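Local coordinates for tail spike protein (Acinetobacter phage vB_AbaP_AS12, PDB 6EU4) that probably recognises and degrades the capsular polysaccharide of Acinetobacter baumannii, as the trimeric receptor-binding spike at the phage tail, at residues A[214-219]-A[241-246]; A[236-241]-A[266-271]. All coordinates share one frame; numbering follows the deposited sequence.

Interaction 1: residues A[214-219]-A[241-246]; sequences PLIALS and CTWERV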
loop_
_atom_site.group_PDB
_atom_site.type_symbol
_atom_site.label_atom_id
_atom_site.label_comp_id
_atom_site.label_asym_id
_atom_site.label_seq_id
_atom_site.Cartn_x
_atom_site.Cartn_y
_atom_site.Cartn_z
ATOM N N PRO A 214 17.230 -9.153 20.831
ATOM C CA PRO A 214 17.842 -9.921 19.736
ATOM C C PRO A 214 16.882 -10.921 19.108
ATOM O O PRO A 214 16.816 -11.013 17.875
ATOM C CB PRO A 214 19.039 -10.606 20.405
ATOM C CG PRO A 214 18.773 -10.533 21.896
ATOM C CD PRO A 214 17.991 -9.255 22.084
ATOM N N LEU A 215 16.137 -11.667 19.922
ATOM C CA LEU A 215 15.269 -12.758 19.461
ATOM C C LEU A 215 13.862 -12.474 19.987
ATOM O O LEU A 215 13.591 -12.687 21.174
ATOM C CB LEU A 215 15.784 -14.118 19.956
ATOM C CG LEU A 215 17.273 -14.430 19.737
ATOM C CD1 LEU A 215 17.651 -15.762 20.378
ATOM C CD2 LEU A 215 17.618 -14.442 18.255
ATOM N N ILE A 216 12.968 -11.998 19.116
ATOM C CA ILE A 216 11.617 -11.608 19.526
ATOM C C ILE A 216 10.611 -12.098 18.501
ATOM O O ILE A 216 10.921 -12.266 17.315
ATOM C CB ILE A 216 11.460 -10.076 19.715
ATOM C CG1 ILE A 216 11.967 -9.328 18.483
ATOM C CG2 ILE A 216 12.183 -9.625 20.975
ATOM C CD1 ILE A 216 11.669 -7.835 18.496
ATOM N N ALA A 217 9.394 -12.343 18.973
ATOM C CA ALA A 217 8.347 -12.820 18.084
ATOM C C ALA A 217 6.990 -12.487 18.671
ATOM O O ALA A 217 6.830 -12.365 19.889
ATOM C CB ALA A 217 8.424 -14.335 17.872
ATOM N N LEU A 218 6.007 -12.416 17.785
ATOM C CA LEU A 218 4.602 -12.499 18.171
ATOM C C LEU A 218 4.236 -11.446 19.220
ATOM O O LEU A 218 3.640 -11.753 20.255
ATOM C CB LEU A 218 4.287 -13.904 18.679
ATOM C CG LEU A 218 4.528 -15.023 17.673
ATOM C CD1 LEU A 218 4.607 -16.355 18.418
ATOM C CD2 LEU A 218 3.448 -15.076 16.610
ATOM N N SER A 219 4.604 -10.189 18.949
ATOM C CA SER A 219 4.552 -9.146 19.972
ATOM C C SER A 219 4.047 -7.846 19.376
ATOM O O SER A 219 4.081 -7.636 18.155
ATOM C CB SER A 219 5.923 -8.887 20.598
ATOM O OG SER A 219 6.355 -9.987 21.377
ATOM N N CYS A 241 5.899 -9.190 14.504
ATOM C CA CYS A 241 5.826 -8.101 15.470
ATOM C C CYS A 241 5.309 -6.854 14.780
ATOM O O CYS A 241 5.634 -6.598 13.613
ATOM C CB CYS A 241 7.178 -7.789 16.111
ATOM S SG CYS A 241 7.904 -9.123 17.087
ATOM N N THR A 242 4.488 -6.091 15.499
ATOM C CA THR A 242 4.060 -4.783 15.030
ATOM C C THR A 242 4.601 -3.703 15.949
ATOM O O THR A 242 4.766 -3.902 17.159
ATOM C CB THR A 242 2.536 -4.664 14.940
ATOM O OG1 THR A 242 1.972 -4.742 16.250
ATOM C CG2 THR A 242 1.951 -5.769 14.067
ATOM N N TRP A 243 4.889 -2.560 15.331
ATOM C CA TRP A 243 5.502 -1.405 15.971
ATOM C C TRP A 243 4.677 -0.199 15.557
ATOM O O TRP A 243 4.598 0.108 14.364
ATOM C CB TRP A 243 6.960 -1.219 15.523
ATOM C CG TRP A 243 7.833 -2.466 15.643
ATOM C CD1 TRP A 243 7.853 -3.529 14.783
ATOM C CD2 TRP A 243 8.794 -2.766 16.667
ATOM N NE1 TRP A 243 8.756 -4.472 15.211
ATOM C CE2 TRP A 243 9.345 -4.034 16.365
ATOM C CE3 TRP A 243 9.241 -2.096 17.804
ATOM C CZ2 TRP A 243 10.309 -4.637 17.165
ATOM C CZ3 TRP A 243 10.211 -2.697 18.591
ATOM C CH2 TRP A 243 10.732 -3.953 18.264
ATOM N N GLU A 244 4.018 0.451 16.520
ATOM C CA GLU A 244 3.153 1.596 16.243
ATOM C C GLU A 244 3.614 2.760 17.098
ATOM O O GLU A 244 3.715 2.622 18.321
ATOM C CB GLU A 244 1.683 1.278 16.545
ATOM C CG GLU A 244 0.750 2.449 16.208
ATOM C CD GLU A 244 -0.734 2.181 16.481
ATOM O OE1 GLU A 244 -1.089 1.116 17.026
ATOM O OE2 GLU A 244 -1.560 3.046 16.116
ATOM N N ARG A 245 3.915 3.889 16.460
ATOM C CA ARG A 245 4.354 5.093 17.165
ATOM C C ARG A 245 5.566 4.823 18.051
ATOM O O ARG A 245 5.659 5.308 19.190
ATOM C CB ARG A 245 3.198 5.695 17.966
ATOM C CG ARG A 245 2.224 6.451 17.047
ATOM C CD ARG A 245 2.541 7.925 16.942
ATOM N NE ARG A 245 3.912 8.146 16.518
ATOM C CZ ARG A 245 4.902 8.537 17.302
ATOM N NH1 ARG A 245 6.124 8.655 16.787
ATOM N NH2 ARG A 245 4.688 8.821 18.581
ATOM N N VAL A 246 6.530 4.092 17.493
ATOM C CA VAL A 246 7.814 3.857 18.138
ATOM C C VAL A 246 8.813 4.828 17.536
ATOM O O VAL A 246 8.947 4.928 16.305
ATOM C CB VAL A 246 8.263 2.396 17.972
ATOM C CG1 VAL A 246 9.661 2.191 18.533
ATOM C CG2 VAL A 246 7.278 1.487 18.674
#
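At a corner of the parallel beta-helix, residues 214-219 turn at Leu-218 and come alongside residues 241-246. Leu-218 has positive phi and psi (56° and 50°), so strand 215-217 runs almost square to strand 241-244, and the backbones pair only past the bend. There Ser-219 and Cys-241 form a parallel bridge. Thr-242 N donates to Ser-219 O at 3.1 Å, lying in the carbonyl plane, and the same oxygen is approached by Cys-241 CA at 3.2 Å in a CA-H...O contact. Cys-241 SG, anti to its carbonyl carbon, tucks into the bend, 3.8 Å from Ala-217 C and 4.0 Å from Ser-219 CB. Ser-219 OG spans the corner from inside, donating to Ala-217 O at 2.8 Å from well above the carbonyl plane; it is also hydrogen-bonded to Asn-191 N. Away from this tight junction the segments splay apart, and the contact thins to apolar tips, although its touching residues all remain buried. Thr-242 OG1 is turned to the trimer interface, where it pairs with Glu-244 of the third subunit. Trp-243 belongs to a run of stacked rings with Tyr-221 and Phe-273, its NE1 held by Gln-271 OE1. Ile-216, with CG1 in the crowded position between backbone N and carbonyl carbon, extends to meet that indole tip to tip: CD1 touches the ring's edge, near its plane, 3.7 Å from CZ2.

Interaction 2: residues A[236-241]-A[266-271]; sequences VDAWMC and PNNTTQ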
loop_
_atom_site.group_PDB
_atom_site.type_symbol
_atom_site.label_atom_id
_atom_site.label_comp_id
_atom_site.label_asym_id
_atom_site.label_seq_id
_atom_site.Cartn_x
_atom_site.Cartn_y
_atom_site.Cartn_z
ATOM N N VAL A 236 18.099 -9.167 16.126
ATOM C CA VAL A 236 18.738 -10.135 15.230
ATOM C C VAL A 236 17.709 -10.918 14.418
ATOM O O VAL A 236 17.871 -11.121 13.208
ATOM C CB VAL A 236 19.631 -11.109 16.031
ATOM C CG1 VAL A 236 20.170 -12.200 15.141
ATOM C CG2 VAL A 236 20.782 -10.381 16.730
ATOM N N ASP A 237 16.677 -11.430 15.089
ATOM C CA ASP A 237 15.681 -12.316 14.490
ATOM C C ASP A 237 14.365 -11.937 15.157
ATOM O O ASP A 237 14.142 -12.264 16.329
ATOM C CB ASP A 237 16.038 -13.786 14.716
ATOM C CG ASP A 237 15.061 -14.764 14.048
ATOM O OD1 ASP A 237 13.879 -14.443 13.835
ATOM O OD2 ASP A 237 15.492 -15.908 13.771
ATOM N N ALA A 238 13.531 -11.214 14.416
ATOM C CA ALA A 238 12.215 -10.771 14.845
ATOM C C ALA A 238 11.201 -11.269 13.831
ATOM O O ALA A 238 11.415 -11.141 12.618
ATOM C CB ALA A 238 12.164 -9.236 14.950
ATOM N N TRP A 239 10.108 -11.843 14.311
ATOM C CA TRP A 239 9.054 -12.240 13.389
ATOM C C TRP A 239 7.681 -12.016 13.997
ATOM O O TRP A 239 7.480 -12.143 15.210
ATOM C CB TRP A 239 9.241 -13.685 12.935
ATOM C CG TRP A 239 9.328 -14.741 14.007
ATOM C CD1 TRP A 239 10.426 -15.063 14.782
ATOM C CD2 TRP A 239 8.291 -15.631 14.395
ATOM N NE1 TRP A 239 10.120 -16.105 15.614
ATOM C CE2 TRP A 239 8.814 -16.472 15.401
ATOM C CE3 TRP A 239 6.961 -15.808 13.984
ATOM C CZ2 TRP A 239 8.052 -17.460 16.013
ATOM C CZ3 TRP A 239 6.213 -16.801 14.585
ATOM C CH2 TRP A 239 6.767 -17.614 15.587
HETATM N N MSE A 240 6.740 -11.637 13.140
HETATM C CA MSE A 240 5.376 -11.382 13.583
HETATM C C MSE A 240 5.343 -10.383 14.743
HETATM O O MSE A 240 4.803 -10.671 15.821
HETATM C CB MSE A 240 4.676 -12.689 13.975
HETATM C CG MSE A 240 4.258 -13.511 12.794
HETATM SE SE MSE A 240 2.669 -12.683 11.951
HETATM C CE MSE A 240 2.674 -13.728 10.311
ATOM N N CYS A 241 5.899 -9.190 14.504
ATOM C CA CYS A 241 5.826 -8.101 15.470
ATOM C C CYS A 241 5.309 -6.854 14.780
ATOM O O CYS A 241 5.634 -6.598 13.613
ATOM C CB CYS A 241 7.178 -7.789 16.111
ATOM S SG CYS A 241 7.904 -9.123 17.087
ATOM N N PRO A 266 20.964 -14.112 11.167
ATOM C CA PRO A 266 19.876 -13.142 10.981
ATOM C C PRO A 266 18.781 -13.652 10.064
ATOM O O PRO A 266 19.032 -14.213 8.995
ATOM C CB PRO A 266 20.579 -11.929 10.364
ATOM C CG PRO A 266 21.961 -12.021 10.860
ATOM C CD PRO A 266 22.275 -13.495 10.904
ATOM N N ASN A 267 17.547 -13.416 10.490
ATOM C CA ASN A 267 16.364 -13.710 9.694
ATOM C C ASN A 267 15.191 -13.010 10.348
ATOM O O ASN A 267 15.100 -12.993 11.572
ATOM C CB ASN A 267 16.093 -15.216 9.616
ATOM C CG ASN A 267 14.995 -15.553 8.630
ATOM O OD1 ASN A 267 13.921 -16.038 9.000
ATOM N ND2 ASN A 267 15.247 -15.268 7.371
ATOM N N ASN A 268 14.284 -12.457 9.536
ATOM C CA ASN A 268 13.143 -11.727 10.072
ATOM C C ASN A 268 11.950 -11.923 9.149
ATOM O O ASN A 268 12.114 -12.099 7.941
ATOM C CB ASN A 268 13.383 -10.223 10.180
ATOM C CG ASN A 268 14.609 -9.868 10.985
ATOM O OD1 ASN A 268 14.547 -9.758 12.205
ATOM N ND2 ASN A 268 15.733 -9.692 10.304
ATOM N N THR A 269 10.746 -11.898 9.721
ATOM C CA THR A 269 9.561 -11.833 8.881
ATOM C C THR A 269 8.541 -10.886 9.490
ATOM O O THR A 269 8.536 -10.616 10.688
ATOM C CB THR A 269 8.847 -13.183 8.663
ATOM O OG1 THR A 269 8.160 -13.527 9.867
ATOM C CG2 THR A 269 9.808 -14.292 8.247
ATOM N N THR A 270 7.662 -10.408 8.622
ATOM C CA THR A 270 6.377 -9.808 9.000
ATOM C C THR A 270 6.525 -8.821 10.169
ATOM O O THR A 270 5.843 -8.905 11.201
ATOM C CB THR A 270 5.329 -10.901 9.287
ATOM O OG1 THR A 270 5.795 -11.846 10.264
ATOM C CG2 THR A 270 4.965 -11.630 8.000
ATOM N N GLN A 271 7.389 -7.819 9.958
ATOM C CA GLN A 271 7.479 -6.650 10.834
ATOM C C GLN A 271 6.709 -5.501 10.196
ATOM O O GLN A 271 6.948 -5.164 9.032
ATOM C CB GLN A 271 8.930 -6.217 11.070
ATOM C CG GLN A 271 9.818 -7.300 11.655
ATOM C CD GLN A 271 9.410 -7.693 13.063
ATOM O OE1 GLN A 271 9.535 -6.908 14.009
ATOM N NE2 GLN A 271 8.924 -8.919 13.214
HETATM O O HOH W 1 12.360 -15.559 11.295
#
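Val-236 runs beside Pro-266 with loose backbone contact, its carbonyl O 3.6 Å from Pro-266 CA. Asp-237, CG anti to the backbone N, sends OD1 alongside the acceptor Asn-267 O without bonding to it; a water donates to both OD1 and Asn-267 OD1, while OD2 is gripped by Tyr-187 and Trp-264. Ala-238 N donates not to backbone but to Asn-268 OD1 at 2.8 Å, from above the amide plane, and Ala-238 O takes Thr-269 N at 3.1 Å in its carbonyl plane. This is the parallel strand ladder of a beta-helix, with bridges at Trp-239/Thr-269 and Cys-241/Gln-271. Trp-239 puts CB 3.3 Å from Thr-269 OG1, and its indole leads away to an edge-to-face contact with Tyr-187 and to Trp-277 of the third subunit. Met-240, a selenomethionine at the corner, donates from N to Thr-269 O and weakly to Thr-270 OG1. Its side chain, bent at chi2, crosses Thr-270 obliquely, with SE 3.6 Å from OG1. Thr-269 O also accepts a nearly straight bond (174°) from Gln-271 NE2, which holds the folded glutamine amide so that OE1 accepts from Trp-243 NE1 while lying 3.3 Å from Cys-241 CB.

How the interactions relate
The centres of the two contacts lie 8 Å apart on the same corner of the beta-helix, and their segments alternate along the chain: 214-219, 236-241, 241-246, 266-271. Cys-241 belongs to both, because strand 237-239 leads through the turn at Met-240 into strand 241-250. Before the corner, 215-217 and 237-239 are parallel neighbours, joined by bonds such as Asp-237 N to Pro-214 O (2.8 Å) and by Ile-216 CG1 packed on Ala-238 CB. Beyond it, 241-250 lies between 219-229 and 268-274. Interactions 1 and 2 thus stack consecutive passes of the chain along the shaft, and both abut the third subunit, tying the corner into the trimer.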